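Local coordinates for AimR transcriptional regulator (Bacillus phage phi3T, PDB 5ZVV), which activates transcription of the phage aimX locus as a dimer, apparently promoting lysis until the arbitrium peptide binds it and shifts infection toward lysogeny, at residues N30-Y33 with K34-T38; E187-K190 with S191-S194; Y286-N290 with I291-Q295. All coordinates share one frame; numbering follows the deposited sequence.

Contact 1: residues N30-Y33 with K34-T38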
ATOM      1  N   ASN A  30     -46.706 -30.462   3.601  1.00 39.08           N
ATOM      2  CA  ASN A  30     -47.649 -29.373   3.836  1.00 41.56           C
ATOM      3  C   ASN A  30     -46.992 -28.224   4.592  1.00 40.29           C
ATOM      4  O   ASN A  30     -47.195 -27.054   4.247  1.00 42.38           O
ATOM      5  CB  ASN A  30     -48.874 -29.890   4.587  1.00 45.19           C
ATOM      6  CG  ASN A  30     -50.142 -29.789   3.763  1.00 46.51           C
ATOM      7  OD1 ASN A  30     -50.426 -30.650   2.930  1.00 52.19           O
ATOM      8  ND2 ASN A  30     -50.912 -28.729   3.991  1.00 46.90           N
ATOM      9  N   GLY A  31     -46.205 -28.531   5.623  1.00 40.03           N
ATOM     10  CA  GLY A  31     -45.479 -27.481   6.315  1.00 44.53           C
ATOM     11  C   GLY A  31     -44.456 -26.807   5.425  1.00 40.11           C
ATOM     12  O   GLY A  31     -44.193 -25.608   5.564  1.00 37.23           O
ATOM     13  N   PHE A  32     -43.867 -27.565   4.498  1.00 37.55           N
ATOM     14  CA  PHE A  32     -42.932 -26.988   3.543  1.00 37.30           C
ATOM     15  C   PHE A  32     -43.639 -26.019   2.604  1.00 35.29           C
ATOM     16  O   PHE A  32     -43.158 -24.902   2.376  1.00 34.78           O
ATOM     17  CB  PHE A  32     -42.247 -28.111   2.764  1.00 37.42           C
ATOM     18  CG  PHE A  32     -41.416 -27.638   1.614  1.00 39.19           C
ATOM     19  CD1 PHE A  32     -40.268 -26.900   1.830  1.00 36.29           C
ATOM     20  CD2 PHE A  32     -41.773 -27.949   0.314  1.00 34.86           C
ATOM     21  CE1 PHE A  32     -39.496 -26.466   0.772  1.00 36.37           C
ATOM     22  CE2 PHE A  32     -41.005 -27.521  -0.750  1.00 38.19           C
ATOM     23  CZ  PHE A  32     -39.865 -26.778  -0.521  1.00 39.09           C
ATOM     24  N   TYR A  33     -44.795 -26.425   2.070  1.00 37.13           N
ATOM     25  CA  TYR A  33     -45.571 -25.538   1.207  1.00 34.53           C
ATOM     26  C   TYR A  33     -46.019 -24.292   1.962  1.00 36.65           C
ATOM     27  O   TYR A  33     -46.008 -23.188   1.407  1.00 32.83           O
ATOM     28  CB  TYR A  33     -46.780 -26.280   0.634  1.00 32.19           C
ATOM     29  CG  TYR A  33     -46.425 -27.431  -0.284  1.00 34.87           C
ATOM     30  CD1 TYR A  33     -45.241 -27.427  -1.014  1.00 35.61           C
ATOM     31  CD2 TYR A  33     -47.272 -28.526  -0.418  1.00 37.98           C
ATOM     32  CE1 TYR A  33     -44.913 -28.478  -1.849  1.00 34.70           C
ATOM     33  CE2 TYR A  33     -46.951 -29.579  -1.251  1.00 34.60           C
ATOM     34  CZ  TYR A  33     -45.772 -29.551  -1.963  1.00 38.08           C
ATOM     35  OH  TYR A  33     -45.453 -30.602  -2.791  1.00 35.31           O
ATOM     36  N   LYS A  34     -46.420 -24.449   3.226  1.00 37.69           N
ATOM     37  CA  LYS A  34     -46.752 -23.280   4.035  1.00 41.51           C
ATOM     38  C   LYS A  34     -45.546 -22.361   4.172  1.00 39.04           C
ATOM     39  O   LYS A  34     -45.674 -21.137   4.068  1.00 37.32           O
ATOM     40  CB  LYS A  34     -47.263 -23.712   5.413  1.00 40.95           C
ATOM     41  CG  LYS A  34     -47.715 -22.571   6.340  1.00 45.83           C
ATOM     42  CD  LYS A  34     -48.260 -23.066   7.681  1.00 50.16           C
ATOM     43  CE  LYS A  34     -48.679 -21.914   8.587  1.00 46.08           C
ATOM     44  NZ  LYS A  34     -49.211 -22.394   9.899  1.00 37.52           N
ATOM     45  N   PHE A  35     -44.362 -22.939   4.399  1.00 35.49           N
ATOM     46  CA  PHE A  35     -43.163 -22.122   4.553  1.00 37.45           C
ATOM     47  C   PHE A  35     -42.866 -21.330   3.287  1.00 35.62           C
ATOM     48  O   PHE A  35     -42.683 -20.109   3.337  1.00 32.77           O
ATOM     49  CB  PHE A  35     -41.960 -22.989   4.929  1.00 39.83           C
ATOM     50  CG  PHE A  35     -40.640 -22.296   4.723  1.00 36.07           C
ATOM     51  CD1 PHE A  35     -40.322 -21.152   5.442  1.00 36.46           C
ATOM     52  CD2 PHE A  35     -39.724 -22.777   3.805  1.00 36.99           C
ATOM     53  CE1 PHE A  35     -39.111 -20.506   5.247  1.00 34.66           C
ATOM     54  CE2 PHE A  35     -38.510 -22.139   3.607  1.00 33.55           C
ATOM     55  CZ  PHE A  35     -38.204 -21.002   4.330  1.00 37.14           C
ATOM     56  N   VAL A  36     -42.809 -22.009   2.137  1.00 29.32           N
ATOM     57  CA  VAL A  36     -42.486 -21.305   0.903  1.00 30.76           C
ATOM     58  C   VAL A  36     -43.601 -20.352   0.492  1.00 34.33           C
ATOM     59  O   VAL A  36     -43.342 -19.383  -0.233  1.00 29.74           O
ATOM     60  CB  VAL A  36     -42.165 -22.300  -0.232  1.00 35.39           C
ATOM     61  CG1 VAL A  36     -40.994 -23.194   0.164  1.00 31.51           C
ATOM     62  CG2 VAL A  36     -43.389 -23.128  -0.592  1.00 29.14           C
ATOM     63  N   ASN A  37     -44.832 -20.580   0.947  1.00 32.97           N
ATOM     64  CA  ASN A  37     -45.937 -19.684   0.630  1.00 35.58           C
ATOM     65  C   ASN A  37     -46.122 -18.577   1.658  1.00 35.98           C
ATOM     66  O   ASN A  37     -47.157 -17.902   1.644  1.00 36.81           O
ATOM     67  CB  ASN A  37     -47.240 -20.474   0.464  1.00 35.15           C
ATOM     68  CG  ASN A  37     -47.352 -21.125  -0.904  1.00 39.91           C
ATOM     69  OD1 ASN A  37     -47.784 -20.496  -1.872  1.00 39.60           O
ATOM     70  ND2 ASN A  37     -46.959 -22.392  -0.992  1.00 33.75           N
ATOM     71  N   THR A  38     -45.151 -18.377   2.541  1.00 33.70           N
ATOM     72  CA  THR A  38     -45.208 -17.258   3.468  1.00 30.54           C
ATOM     73  C   THR A  38     -45.229 -15.952   2.679  1.00 33.16           C
ATOM     74  O   THR A  38     -44.430 -15.788   1.746  1.00 34.49           O
ATOM     75  CB  THR A  38     -44.006 -17.283   4.411  1.00 33.89           C
ATOM     76  OG1 THR A  38     -43.906 -18.570   5.035  1.00 33.93           O
ATOM     77  CG2 THR A  38     -44.145 -16.209   5.481  1.00 31.54           C
TER

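Contact 2: residues E187-K190 with S191-S194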
ATOM      1  N   GLU A 187     -21.794 -16.737   6.575  1.00 19.97           N
ATOM      2  CA  GLU A 187     -21.279 -17.656   5.563  1.00 21.97           C
ATOM      3  C   GLU A 187     -21.004 -16.933   4.247  1.00 19.37           C
ATOM      4  O   GLU A 187     -20.008 -17.219   3.567  1.00 20.74           O
ATOM      5  CB  GLU A 187     -22.262 -18.808   5.352  1.00 18.81           C
ATOM      6  CG  GLU A 187     -22.480 -19.657   6.593  1.00 25.22           C
ATOM      7  CD  GLU A 187     -21.188 -20.239   7.124  1.00 25.62           C
ATOM      8  OE1 GLU A 187     -20.511 -20.975   6.373  1.00 30.57           O
ATOM      9  OE2 GLU A 187     -20.840 -19.950   8.287  1.00 29.09           O
ATOM     10  N   SER A 188     -21.877 -15.992   3.873  1.00 18.30           N
ATOM     11  CA  SER A 188     -21.643 -15.202   2.666  1.00 21.07           C
ATOM     12  C   SER A 188     -20.339 -14.417   2.773  1.00 19.84           C
ATOM     13  O   SER A 188     -19.495 -14.449   1.864  1.00 18.42           O
ATOM     14  CB  SER A 188     -22.828 -14.262   2.428  1.00 18.39           C
ATOM     15  OG  SER A 188     -22.787 -13.690   1.132  1.00 24.67           O
ATOM     16  N   PHE A 189     -20.151 -13.715   3.895  1.00 22.60           N
ATOM     17  CA  PHE A 189     -18.917 -12.967   4.107  1.00 20.64           C
ATOM     18  C   PHE A 189     -17.709 -13.894   4.106  1.00 23.07           C
ATOM     19  O   PHE A 189     -16.645 -13.539   3.581  1.00 21.05           O
ATOM     20  CB  PHE A 189     -19.000 -12.187   5.419  1.00 19.16           C
ATOM     21  CG  PHE A 189     -19.965 -11.033   5.380  1.00 21.27           C
ATOM     22  CD1 PHE A 189     -20.582 -10.664   4.192  1.00 15.79           C
ATOM     23  CD2 PHE A 189     -20.245 -10.308   6.528  1.00 23.90           C
ATOM     24  CE1 PHE A 189     -21.466  -9.602   4.149  1.00 19.19           C
ATOM     25  CE2 PHE A 189     -21.128  -9.236   6.490  1.00 26.81           C
ATOM     26  CZ  PHE A 189     -21.739  -8.885   5.301  1.00 20.79           C
ATOM     27  N   LYS A 190     -17.859 -15.088   4.686  1.00 23.03           N
ATOM     28  CA  LYS A 190     -16.774 -16.063   4.671  1.00 23.84           C
ATOM     29  C   LYS A 190     -16.369 -16.404   3.244  1.00 20.89           C
ATOM     30  O   LYS A 190     -15.179 -16.429   2.915  1.00 19.26           O
ATOM     31  CB  LYS A 190     -17.183 -17.329   5.428  1.00 25.13           C
ATOM     32  CG  LYS A 190     -17.036 -17.250   6.944  1.00 28.60           C
ATOM     33  CD  LYS A 190     -17.439 -18.571   7.588  1.00 29.11           C
ATOM     34  CE  LYS A 190     -17.376 -18.509   9.106  1.00 35.41           C
ATOM     35  NZ  LYS A 190     -17.925 -19.751   9.722  1.00 29.53           N
ATOM     36  N   SER A 191     -17.348 -16.668   2.378  1.00 21.89           N
ATOM     37  CA  SER A 191     -17.018 -16.970   0.988  1.00 24.08           C
ATOM     38  C   SER A 191     -16.317 -15.793   0.317  1.00 20.68           C
ATOM     39  O   SER A 191     -15.322 -15.980  -0.401  1.00 21.64           O
ATOM     40  CB  SER A 191     -18.282 -17.365   0.225  1.00 19.40           C
ATOM     41  OG  SER A 191     -19.214 -16.298   0.196  1.00 24.37           O
ATOM     42  N   ARG A 192     -16.809 -14.570   0.553  1.00 19.79           N
ATOM     43  CA  ARG A 192     -16.157 -13.380   0.004  1.00 21.41           C
ATOM     44  C   ARG A 192     -14.682 -13.325   0.390  1.00 19.66           C
ATOM     45  O   ARG A 192     -13.792 -13.281  -0.474  1.00 20.01           O
ATOM     46  CB  ARG A 192     -16.870 -12.116   0.489  1.00 21.60           C
ATOM     47  CG  ARG A 192     -18.237 -11.834  -0.116  1.00 19.83           C
ATOM     48  CD  ARG A 192     -18.783 -10.548   0.489  1.00 18.23           C
ATOM     49  NE  ARG A 192     -20.101 -10.166  -0.007  1.00 21.88           N
ATOM     50  CZ  ARG A 192     -20.306  -9.362  -1.046  1.00 19.47           C
ATOM     51  NH1 ARG A 192     -19.276  -8.865  -1.718  1.00 19.25           N
ATOM     52  NH2 ARG A 192     -21.541  -9.060  -1.416  1.00 18.50           N
ATOM     53  N   VAL A 193     -14.406 -13.321   1.698  1.00 26.86           N
ATOM     54  CA  VAL A 193     -13.029 -13.221   2.172  1.00 23.14           C
ATOM     55  C   VAL A 193     -12.197 -14.391   1.667  1.00 23.47           C
ATOM     56  O   VAL A 193     -11.009 -14.232   1.359  1.00 24.86           O
ATOM     57  CB  VAL A 193     -13.010 -13.124   3.710  1.00 24.14           C
ATOM     58  CG1 VAL A 193     -11.578 -13.069   4.227  1.00 29.21           C
ATOM     59  CG2 VAL A 193     -13.795 -11.902   4.165  1.00 27.41           C
ATOM     60  N   SER A 194     -12.802 -15.575   1.552  1.00 23.70           N
ATOM     61  CA  SER A 194     -12.082 -16.730   1.026  1.00 24.31           C
ATOM     62  C   SER A 194     -11.599 -16.470  -0.392  1.00 23.98           C
ATOM     63  O   SER A 194     -10.447 -16.763  -0.730  1.00 20.50           O
ATOM     64  CB  SER A 194     -12.967 -17.975   1.071  1.00 21.46           C
ATOM     65  OG  SER A 194     -12.896 -18.609   2.335  1.00 26.01           O
TER

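Contact 3: residues Y286-N290 with I291-Q295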
ATOM      1  N   TYR A 286     -12.393 -14.821 -31.554  1.00 27.03           N
ATOM      2  CA  TYR A 286     -12.287 -14.088 -32.808  1.00 25.66           C
ATOM      3  C   TYR A 286     -13.216 -12.883 -32.872  1.00 26.90           C
ATOM      4  O   TYR A 286     -13.165 -12.130 -33.848  1.00 27.90           O
ATOM      5  CB  TYR A 286     -12.584 -15.022 -33.987  1.00 21.40           C
ATOM      6  CG  TYR A 286     -11.582 -16.144 -34.162  1.00 24.39           C
ATOM      7  CD1 TYR A 286     -10.400 -15.940 -34.860  1.00 27.10           C
ATOM      8  CD2 TYR A 286     -11.821 -17.411 -33.636  1.00 29.80           C
ATOM      9  CE1 TYR A 286      -9.479 -16.962 -35.030  1.00 28.25           C
ATOM     10  CE2 TYR A 286     -10.906 -18.442 -33.800  1.00 25.68           C
ATOM     11  CZ  TYR A 286      -9.735 -18.210 -34.499  1.00 29.06           C
ATOM     12  OH  TYR A 286      -8.815 -19.222 -34.670  1.00 26.77           O
ATOM     13  N   ASN A 287     -14.056 -12.679 -31.858  1.00 27.58           N
ATOM     14  CA  ASN A 287     -15.060 -11.623 -31.890  1.00 27.92           C
ATOM     15  C   ASN A 287     -14.879 -10.663 -30.727  1.00 24.83           C
ATOM     16  O   ASN A 287     -15.821 -10.404 -29.974  1.00 29.68           O
ATOM     17  CB  ASN A 287     -16.460 -12.232 -31.862  1.00 27.76           C
ATOM     18  CG  ASN A 287     -16.653 -13.266 -32.945  1.00 30.48           C
ATOM     19  OD1 ASN A 287     -16.066 -14.346 -32.891  1.00 31.66           O
ATOM     20  ND2 ASN A 287     -17.467 -12.938 -33.942  1.00 23.33           N
ATOM     21  N   SER A 288     -13.675 -10.124 -30.579  1.00 27.49           N
ATOM     22  CA  SER A 288     -13.371  -9.285 -29.433  1.00 26.79           C
ATOM     23  C   SER A 288     -12.209  -8.371 -29.785  1.00 28.70           C
ATOM     24  O   SER A 288     -11.305  -8.756 -30.532  1.00 25.43           O
ATOM     25  CB  SER A 288     -13.032 -10.134 -28.201  1.00 24.29           C
ATOM     26  OG  SER A 288     -12.738  -9.328 -27.073  1.00 25.80           O
ATOM     27  N   ASP A 289     -12.256  -7.149 -29.255  1.00 23.34           N
ATOM     28  CA  ASP A 289     -11.086  -6.280 -29.231  1.00 29.10           C
ATOM     29  C   ASP A 289     -10.645  -5.998 -27.800  1.00 25.02           C
ATOM     30  O   ASP A 289      -9.883  -5.057 -27.560  1.00 27.64           O
ATOM     31  CB  ASP A 289     -11.334  -4.979 -30.001  1.00 26.40           C
ATOM     32  CG  ASP A 289     -12.503  -4.181 -29.464  1.00 29.52           C
ATOM     33  OD1 ASP A 289     -13.224  -4.675 -28.574  1.00 31.23           O
ATOM     34  OD2 ASP A 289     -12.704  -3.045 -29.947  1.00 36.14           O
ATOM     35  N   ASN A 290     -11.131  -6.793 -26.847  1.00 28.25           N
ATOM     36  CA  ASN A 290     -10.587  -6.786 -25.498  1.00 26.08           C
ATOM     37  C   ASN A 290      -9.086  -7.042 -25.550  1.00 23.06           C
ATOM     38  O   ASN A 290      -8.616  -7.897 -26.305  1.00 17.18           O
ATOM     39  CB  ASN A 290     -11.287  -7.852 -24.650  1.00 24.37           C
ATOM     40  CG  ASN A 290     -10.783  -7.899 -23.220  1.00 27.98           C
ATOM     41  OD1 ASN A 290      -9.671  -8.357 -22.953  1.00 26.13           O
ATOM     42  ND2 ASN A 290     -11.613  -7.447 -22.287  1.00 31.27           N
ATOM     43  N   ILE A 291      -8.333  -6.290 -24.745  1.00 25.11           N
ATOM     44  CA  ILE A 291      -6.875  -6.395 -24.779  1.00 24.64           C
ATOM     45  C   ILE A 291      -6.431  -7.824 -24.487  1.00 23.81           C
ATOM     46  O   ILE A 291      -5.577  -8.382 -25.187  1.00 22.77           O
ATOM     47  CB  ILE A 291      -6.236  -5.398 -23.796  1.00 30.51           C
ATOM     48  CG1 ILE A 291      -6.453  -3.958 -24.267  1.00 27.45           C
ATOM     49  CG2 ILE A 291      -4.744  -5.687 -23.632  1.00 25.89           C
ATOM     50  CD1 ILE A 291      -5.921  -2.918 -23.302  1.00 25.91           C
ATOM     51  N   LYS A 292      -7.007  -8.443 -23.455  1.00 22.41           N
ATOM     52  CA  LYS A 292      -6.529  -9.764 -23.060  1.00 27.53           C
ATOM     53  C   LYS A 292      -6.843 -10.813 -24.121  1.00 24.07           C
ATOM     54  O   LYS A 292      -5.988 -11.643 -24.451  1.00 26.01           O
ATOM     55  CB  LYS A 292      -7.123 -10.177 -21.713  1.00 31.08           C
ATOM     56  CG  LYS A 292      -6.574 -11.508 -21.214  1.00 37.72           C
ATOM     57  CD  LYS A 292      -7.161 -11.922 -19.874  1.00 45.03           C
ATOM     58  CE  LYS A 292      -6.566 -13.248 -19.415  1.00 44.46           C
ATOM     59  NZ  LYS A 292      -7.188 -13.744 -18.157  1.00 59.88           N
ATOM     60  N   TYR A 293      -8.059 -10.793 -24.668  1.00 20.50           N
ATOM     61  CA  TYR A 293      -8.431 -11.813 -25.643  1.00 20.69           C
ATOM     62  C   TYR A 293      -7.714 -11.598 -26.968  1.00 19.49           C
ATOM     63  O   TYR A 293      -7.402 -12.569 -27.669  1.00 21.20           O
ATOM     64  CB  TYR A 293      -9.949 -11.830 -25.827  1.00 18.92           C
ATOM     65  CG  TYR A 293     -10.684 -12.021 -24.520  1.00 20.42           C
ATOM     66  CD1 TYR A 293     -10.148 -12.821 -23.518  1.00 22.16           C
ATOM     67  CD2 TYR A 293     -11.889 -11.382 -24.275  1.00 17.63           C
ATOM     68  CE1 TYR A 293     -10.799 -12.991 -22.318  1.00 20.63           C
ATOM     69  CE2 TYR A 293     -12.549 -11.544 -23.078  1.00 21.28           C
ATOM     70  CZ  TYR A 293     -12.000 -12.351 -22.100  1.00 23.49           C
ATOM     71  OH  TYR A 293     -12.651 -12.518 -20.902  1.00 22.84           O
ATOM     72  N   LEU A 294      -7.437 -10.339 -27.321  1.00 18.25           N
ATOM     73  CA  LEU A 294      -6.563 -10.061 -28.455  1.00 18.25           C
ATOM     74  C   LEU A 294      -5.167 -10.622 -28.217  1.00 20.14           C
ATOM     75  O   LEU A 294      -4.564 -11.209 -29.124  1.00 18.50           O
ATOM     76  CB  LEU A 294      -6.495  -8.554 -28.710  1.00 22.66           C
ATOM     77  CG  LEU A 294      -7.686  -7.924 -29.428  1.00 23.54           C
ATOM     78  CD1 LEU A 294      -7.486  -6.418 -29.569  1.00 29.95           C
ATOM     79  CD2 LEU A 294      -7.881  -8.579 -30.786  1.00 23.62           C
ATOM     80  N   GLN A 295      -4.638 -10.447 -27.000  1.00 22.91           N
ATOM     81  CA  GLN A 295      -3.335 -11.013 -26.660  1.00 22.25           C
ATOM     82  C   GLN A 295      -3.337 -12.527 -26.801  1.00 21.99           C
ATOM     83  O   GLN A 295      -2.386 -13.109 -27.333  1.00 18.35           O
ATOM     84  CB  GLN A 295      -2.942 -10.631 -25.235  1.00 21.95           C
ATOM     85  CG  GLN A 295      -2.470  -9.204 -25.052  1.00 24.37           C
ATOM     86  CD  GLN A 295      -1.864  -8.991 -23.684  1.00 23.11           C
ATOM     87  OE1 GLN A 295      -1.888  -9.887 -22.838  1.00 22.08           O
ATOM     88  NE2 GLN A 295      -1.310  -7.806 -23.456  1.00 19.83           N
TER

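Contact 1: residues N30-Y33 with K34-T38
Val36 lies over one face of the Phe32 ring. Its CG1 methyl makes a CH-pi contact, 4.0 Å from the ring centroid and 28° off the normal. The closest side-chain atoms of the pair are Val36 CG1 and Phe32 CE1, 3.6 Å apart. At the edge of the Phe35 ring, near its plane, sits Phe32 O. The flat amide of Asn37 turns its ND2 back to Tyr33 O at 2.7 Å, and the acceptor lies in the amide plane. Asn37 CG stands anti to its carbonyl carbon (chi1 -80°), which brings the amide back over the last turn. This is the C-terminal end of helix 29-36. Successive i to i+4 bonds run up to it, the straightest from Val36 N to Phe32 O at 2.9 Å. Asn37 is the first residue to leave helical geometry. Tyr33 O is gripped twice there, by Asn37 N and Asn37 ND2 from opposite faces of its carbonyl plane. Phe35 O likewise accepts from Thr38 N and Thr38 OG1, both from the same face of its carbonyl plane, with Thr38 OG1 at 2.6 Å. Phe32 and Tyr33 are buried against helices 2-11 and 14-24, where Phe32 touches Cys10 and Leu20, and Tyr33 touches Lys7 and Ala17.

Contact 2: residues E187-K190 with S191-S194
Ser191 folds its hydroxyl back onto the preceding turn of helix 184-203. Ser191 OG donates to Ser188 O at 2.5 Å, at the short limit for a hydrogen bond. Its chi1 of 62° sets OG between the backbone N and the carbonyl carbon, facing that oxygen. Ser188 O also accepts from Arg192 N at 3.0 Å, so two donors hold it. This is the tightly packed side, for Ser188, Ser191 and Arg192 are all buried. Phe189 and Arg192 run side by side and point the same way, with Phe189 CD1 4.1 Å from Arg192 CD. The ring and guanidinium planes are 68° apart. Val193 CG2 packs on Phe189 O at 3.3 Å. The looser side carries Glu187 and Lys190, both partly exposed. Lys190 is extended beyond CG, and its NZ forms a salt bridge with Glu187 OE2 at 3.3 Å. It meets the carboxylate on the syn side, 20° out of plane. The buried arginine charge is answered by acids of helix 77-88: Arg192 forms salt bridges with Glu84 and Asp87. Ser188 OG also bonds Glu84, and Tyr157 bonds another guanidinium nitrogen. Phe189 meets the rings of Phe149 and Phe150 on helix 145-161, while Ser194 packs on Arg216 and Ala217 of helix 207-220, so helix 184-203 is flanked by three others.

Contact 3: residues Y286-N290 with I291-Q295
Asn290 is the N-cap of helix 291-304, and its side-chain oxygen makes the capping bonds. Asn290 OD1 accepts from Lys292 N at 2.7 Å, with a bent N-H...O angle of 131°. It also accepts a weak bond from Tyr293 N at 3.4 Å. Asn290 CG is anti to the backbone N (chi1 -179°), which swings the amide forward over the first turn. Routine helix bonding begins with Leu294 N to Asn290 O. Ser288 OG accepts from Asn290 N at 3.0 Å, an ST turn just before the N-cap.

The stacking contact is between Asn290 and Tyr293. The amide lies over one face of the ring, the two planes 29° apart. Asn290 OD1 sits toward the rim, and Asn290 CB comes 3.6 Å from Tyr293 CD2. Ser288 OG reaches the edge of the same ring in its plane.

The van der Waals contact belongs to Leu294, whose methyls lie against backbone oxygens. Its CD1 lies 3.4 Å from Asp289 O, and its CD2 is equally close to Ser288 O. Asp289 O is hydrogen-bonded to Arg320, which also touches Leu294. The first-turn N-H groups of Lys292 and Tyr293 lack helical acceptors before them; the amide oxygen of Asn290 takes the first and, weakly, the second.

Overall arrangement
The three contacts follow one another along an all-helical chain and do not touch. Contact 1 ends helix 29-36 in the N-terminal part, its centre about 34 Å from the centre of the chain. Contact 2 lies within helix 184-203, its centre about 11 Å from it. Contact 3 opens helix 291-304, on the opposite side of the chain's centre from contact 1. Centres of contacts 1 and 2 are about 29 Å apart, those of 2 and 3 about 32 Å, and those of 1 and 3 about 49 Å. Each contact is local to its own helix. This spread over successive helices is consistent with the TPR-like build of AimR proteins. None touches the second subunit of the dimer.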